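Local atomic coordinates of thermospermine synthase (Medicago truncatula, PDB entry 6BQ6), a protein that probably transfers an aminopropyl group from decarboxylated S-adenosylmethionine to spermidine, giving the tetraamine thermospermine and methylthioadenosine. Residues Leu49-Leu61 with Ile133-Leu145. Residues are numbered along the deposited sequence; the frame is centred on the assembly and turned at random.
Sequences LHTGASQYQDIAL and IDEEVVEFCKSYL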
# COMPACT_ATOMS: atom_id res chain seq x y z
N LEU B 49 -1.62 18.59 7.57
CA LEU B 49 -1.73 19.96 8.04
C LEU B 49 -2.57 20.07 9.29
O LEU B 49 -2.16 20.73 10.26
CB LEU B 49 -2.25 20.90 6.96
CG LEU B 49 -1.34 21.09 5.74
CD1 LEU B 49 -2.08 21.84 4.66
CD2 LEU B 49 -0.05 21.82 6.10
N HIS B 50 -3.61 19.21 9.30
CA HIS B 50 -4.52 18.97 10.44
C HIS B 50 -5.24 17.61 10.38
O HIS B 50 -5.51 17.08 9.30
CB HIS B 50 -5.58 20.06 10.49
CG HIS B 50 -6.65 19.81 11.52
ND1 HIS B 50 -6.73 20.52 12.69
CD2 HIS B 50 -7.69 18.93 11.54
CE1 HIS B 50 -7.77 20.10 13.39
NE2 HIS B 50 -8.36 19.13 12.72
N THR B 51 -5.55 17.03 11.54
CA THR B 51 -6.40 15.84 11.60
C THR B 51 -7.32 16.03 12.83
O THR B 51 -6.89 16.62 13.83
CB THR B 51 -5.58 14.53 11.67
OG1 THR B 51 -5.08 14.18 10.36
CG2 THR B 51 -6.40 13.38 12.16
N GLY B 52 -8.56 15.57 12.76
CA GLY B 52 -9.52 15.77 13.86
C GLY B 52 -10.81 15.00 13.67
O GLY B 52 -10.82 14.04 12.89
N ALA B 53 -11.88 15.39 14.39
CA ALA B 53 -13.22 14.80 14.21
C ALA B 53 -14.39 15.41 14.98
O ALA B 53 -14.23 15.77 16.14
CB ALA B 53 -13.17 13.34 14.54
N SER B 54 -15.59 15.39 14.36
CA SER B 54 -16.88 15.62 15.02
C SER B 54 -17.48 14.23 15.23
O SER B 54 -16.90 13.25 14.76
CB SER B 54 -17.77 16.46 14.11
OG SER B 54 -18.28 15.67 13.04
N GLN B 55 -18.65 14.12 15.86
CA GLN B 55 -19.26 12.77 15.98
C GLN B 55 -19.80 12.28 14.66
O GLN B 55 -20.02 11.07 14.51
CB GLN B 55 -20.28 12.58 17.16
CG GLN B 55 -21.57 13.35 17.15
CD GLN B 55 -22.65 12.72 16.27
OE1 GLN B 55 -23.14 11.61 16.52
NE2 GLN B 55 -23.04 13.45 15.26
N TYR B 56 -19.96 13.18 13.68
CA TYR B 56 -20.31 12.77 12.33
C TYR B 56 -19.15 12.17 11.56
O TYR B 56 -19.35 11.23 10.79
CB TYR B 56 -20.86 13.92 11.49
CG TYR B 56 -22.16 14.40 11.98
CD1 TYR B 56 -23.32 13.64 11.75
CD2 TYR B 56 -22.27 15.59 12.67
CE1 TYR B 56 -24.54 14.08 12.22
CE2 TYR B 56 -23.49 16.03 13.14
CZ TYR B 56 -24.61 15.26 12.92
OH TYR B 56 -25.83 15.68 13.41
N GLN B 57 -17.95 12.74 11.69
CA GLN B 57 -16.86 12.34 10.77
C GLN B 57 -15.51 12.92 11.16
O GLN B 57 -15.46 13.98 11.77
CB GLN B 57 -17.19 12.78 9.33
CG GLN B 57 -17.33 14.29 9.18
CD GLN B 57 -18.24 14.71 8.04
OE1 GLN B 57 -18.25 14.08 6.98
NE2 GLN B 57 -19.00 15.77 8.24
N ASP B 58 -14.43 12.19 10.86
CA ASP B 58 -13.07 12.68 10.99
C ASP B 58 -12.77 13.63 9.84
O ASP B 58 -13.32 13.49 8.78
CB ASP B 58 -12.04 11.54 10.95
CG ASP B 58 -12.13 10.60 12.16
OD1 ASP B 58 -12.81 10.92 13.16
OD2 ASP B 58 -11.52 9.51 12.07
N ILE B 59 -11.90 14.59 10.12
CA ILE B 59 -11.60 15.68 9.22
C ILE B 59 -10.09 15.77 9.14
O ILE B 59 -9.45 15.73 10.16
CB ILE B 59 -12.15 17.02 9.79
CG1 ILE B 59 -13.65 16.86 10.08
CG2 ILE B 59 -11.85 18.13 8.81
CD1 ILE B 59 -14.24 17.83 11.07
N ALA B 60 -9.53 15.87 7.94
CA ALA B 60 -8.07 15.97 7.74
C ALA B 60 -7.81 16.90 6.57
O ALA B 60 -8.58 16.91 5.60
CB ALA B 60 -7.47 14.59 7.48
N LEU B 61 -6.81 17.76 6.70
CA LEU B 61 -6.29 18.55 5.60
C LEU B 61 -4.84 18.16 5.33
O LEU B 61 -3.97 18.28 6.22
CB LEU B 61 -6.42 20.02 5.90
CG LEU B 61 -6.12 20.98 4.75
CD1 LEU B 61 -7.15 20.98 3.62
CD2 LEU B 61 -5.93 22.39 5.30
N ILE B 133 -25.03 19.89 8.13
CA ILE B 133 -25.34 19.30 9.41
C ILE B 133 -24.15 19.39 10.37
O ILE B 133 -24.35 19.32 11.55
CB ILE B 133 -25.86 17.88 9.24
CG1 ILE B 133 -26.74 17.54 10.43
CG2 ILE B 133 -24.72 16.89 8.98
CD1 ILE B 133 -27.78 16.48 10.15
N ASP B 134 -22.93 19.56 9.86
CA ASP B 134 -21.72 19.43 10.67
C ASP B 134 -21.04 20.76 10.79
O ASP B 134 -20.25 21.15 9.95
CB ASP B 134 -20.77 18.36 10.10
CG ASP B 134 -19.65 17.99 11.07
OD1 ASP B 134 -19.47 18.68 12.09
OD2 ASP B 134 -19.02 16.95 10.84
N GLU B 135 -21.35 21.47 11.88
CA GLU B 135 -20.76 22.76 12.10
C GLU B 135 -19.24 22.71 12.19
O GLU B 135 -18.55 23.67 11.84
CB GLU B 135 -21.33 23.36 13.40
CG GLU B 135 -20.91 24.80 13.63
CD GLU B 135 -21.72 25.44 14.75
OE1 GLU B 135 -22.10 24.69 15.68
OE2 GLU B 135 -21.96 26.67 14.70
N GLU B 136 -18.69 21.58 12.61
CA GLU B 136 -17.21 21.51 12.75
C GLU B 136 -16.55 21.52 11.41
O GLU B 136 -15.50 22.12 11.26
CB GLU B 136 -16.81 20.31 13.60
CG GLU B 136 -17.11 20.60 15.07
CD GLU B 136 -16.52 19.58 16.02
OE1 GLU B 136 -15.43 19.07 15.72
OE2 GLU B 136 -17.17 19.30 17.07
N VAL B 137 -17.19 20.95 10.40
CA VAL B 137 -16.64 21.00 9.03
C VAL B 137 -16.68 22.45 8.53
O VAL B 137 -15.71 22.95 7.98
CB VAL B 137 -17.39 20.08 8.07
CG1 VAL B 137 -16.99 20.36 6.60
CG2 VAL B 137 -17.14 18.62 8.43
N VAL B 138 -17.80 23.15 8.74
CA VAL B 138 -17.93 24.53 8.29
C VAL B 138 -16.86 25.38 8.93
O VAL B 138 -16.17 26.16 8.27
CB VAL B 138 -19.31 25.13 8.63
CG1 VAL B 138 -19.36 26.61 8.31
CG2 VAL B 138 -20.34 24.37 7.82
N GLU B 139 -16.74 25.23 10.24
CA GLU B 139 -15.80 26.09 10.97
C GLU B 139 -14.35 25.76 10.60
O GLU B 139 -13.53 26.67 10.47
CB GLU B 139 -16.06 25.97 12.46
CG GLU B 139 -17.34 26.68 12.90
CD GLU B 139 -17.30 28.21 12.71
OE1 GLU B 139 -16.22 28.83 12.81
OE2 GLU B 139 -18.34 28.79 12.38
N PHE B 140 -14.07 24.47 10.38
CA PHE B 140 -12.75 24.05 9.93
C PHE B 140 -12.42 24.73 8.61
O PHE B 140 -11.36 25.34 8.45
CB PHE B 140 -12.70 22.55 9.77
CG PHE B 140 -11.35 22.06 9.38
CD1 PHE B 140 -10.38 21.90 10.32
CD2 PHE B 140 -11.03 21.85 8.07
CE1 PHE B 140 -9.11 21.51 9.97
CE2 PHE B 140 -9.75 21.43 7.70
CZ PHE B 140 -8.80 21.25 8.65
N CYS B 141 -13.33 24.62 7.65
CA CYS B 141 -13.08 25.16 6.31
C CYS B 141 -13.04 26.68 6.30
O CYS B 141 -12.27 27.27 5.59
CB CYS B 141 -14.08 24.61 5.32
SG CYS B 141 -13.87 22.83 5.09
N LYS B 142 -13.89 27.32 7.10
CA LYS B 142 -13.86 28.76 7.19
C LYS B 142 -12.48 29.26 7.62
O LYS B 142 -12.01 30.34 7.18
CB LYS B 142 -14.91 29.22 8.18
CG LYS B 142 -15.02 30.71 8.27
CD LYS B 142 -16.35 31.12 8.91
CE LYS B 142 -16.43 32.64 8.98
NZ LYS B 142 -17.84 33.16 8.89
N SER B 143 -11.83 28.49 8.46
CA SER B 143 -10.49 28.83 8.93
C SER B 143 -9.34 28.39 8.03
O SER B 143 -8.33 29.12 7.88
CB SER B 143 -10.27 28.28 10.35
OG SER B 143 -10.68 29.27 11.27
N TYR B 144 -9.46 27.21 7.44
CA TYR B 144 -8.35 26.60 6.71
C TYR B 144 -8.40 26.63 5.22
O TYR B 144 -7.35 26.45 4.60
CB TYR B 144 -8.18 25.17 7.17
CG TYR B 144 -7.70 25.12 8.61
CD1 TYR B 144 -6.43 25.55 8.94
CD2 TYR B 144 -8.52 24.64 9.63
CE1 TYR B 144 -5.98 25.48 10.27
CE2 TYR B 144 -8.08 24.59 10.94
CZ TYR B 144 -6.81 25.02 11.25
OH TYR B 144 -6.36 24.92 12.54
N LEU B 145 -9.56 26.85 4.62
CA LEU B 145 -9.62 26.94 3.17
C LEU B 145 -9.62 28.40 2.77
O LEU B 145 -10.66 29.00 2.55
CB LEU B 145 -10.79 26.15 2.58
CG LEU B 145 -10.88 24.66 2.91
CD1 LEU B 145 -11.96 23.97 2.08
CD2 LEU B 145 -9.56 23.94 2.73
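Ser54 and Gln57, at the turn of the beta hairpin of strands 47-53 and 58-64, both bind Asp134, where this hairpin of the N-terminal tetramerisation region lies against helix 135-144 of the Rossmann-like catalytic domain. Ser54 OG donates to Asp134 OD2 at 2.7 Å, from the syn side but tilted out of the carboxylate plane, and Gln57 NE2 reaches the anti lone pair at 2.9 Å, almost straight at 172°, amide and carboxylate nearly coplanar. Val137 CG2 also touches Gln57 NE2. Ile133 CG2 sits over the centre of one face of the Tyr56 ring, a CH-pi contact.

With CG anti to the backbone N (chi1 -177°), the Phe140 ring reaches between His50, Ile59 and Leu61. Ile59 CG2 packs on one face of that ring, 4.0 Å from its centroid, while Leu61 CB meets the edge at CZ. In one of its two conformers, the His50 imidazole lies obliquely to the Phe140 ring, planes 58° apart, and with Tyr144 makes an aromatic cluster.

Behind this shell, Asp134 is the helix N-cap, and its own backbone N is held by Asp132. Gln57 and Asp132 both bind adenosine in another structure of this protein, so the Asp134 bond probably helps position Gln57. Ser54 OG also accepts from Gln57 N (3.2 Å), an ST motif, while Asp134 OD1 receives Glu136 N at 3.0 Å from above the carboxylate plane.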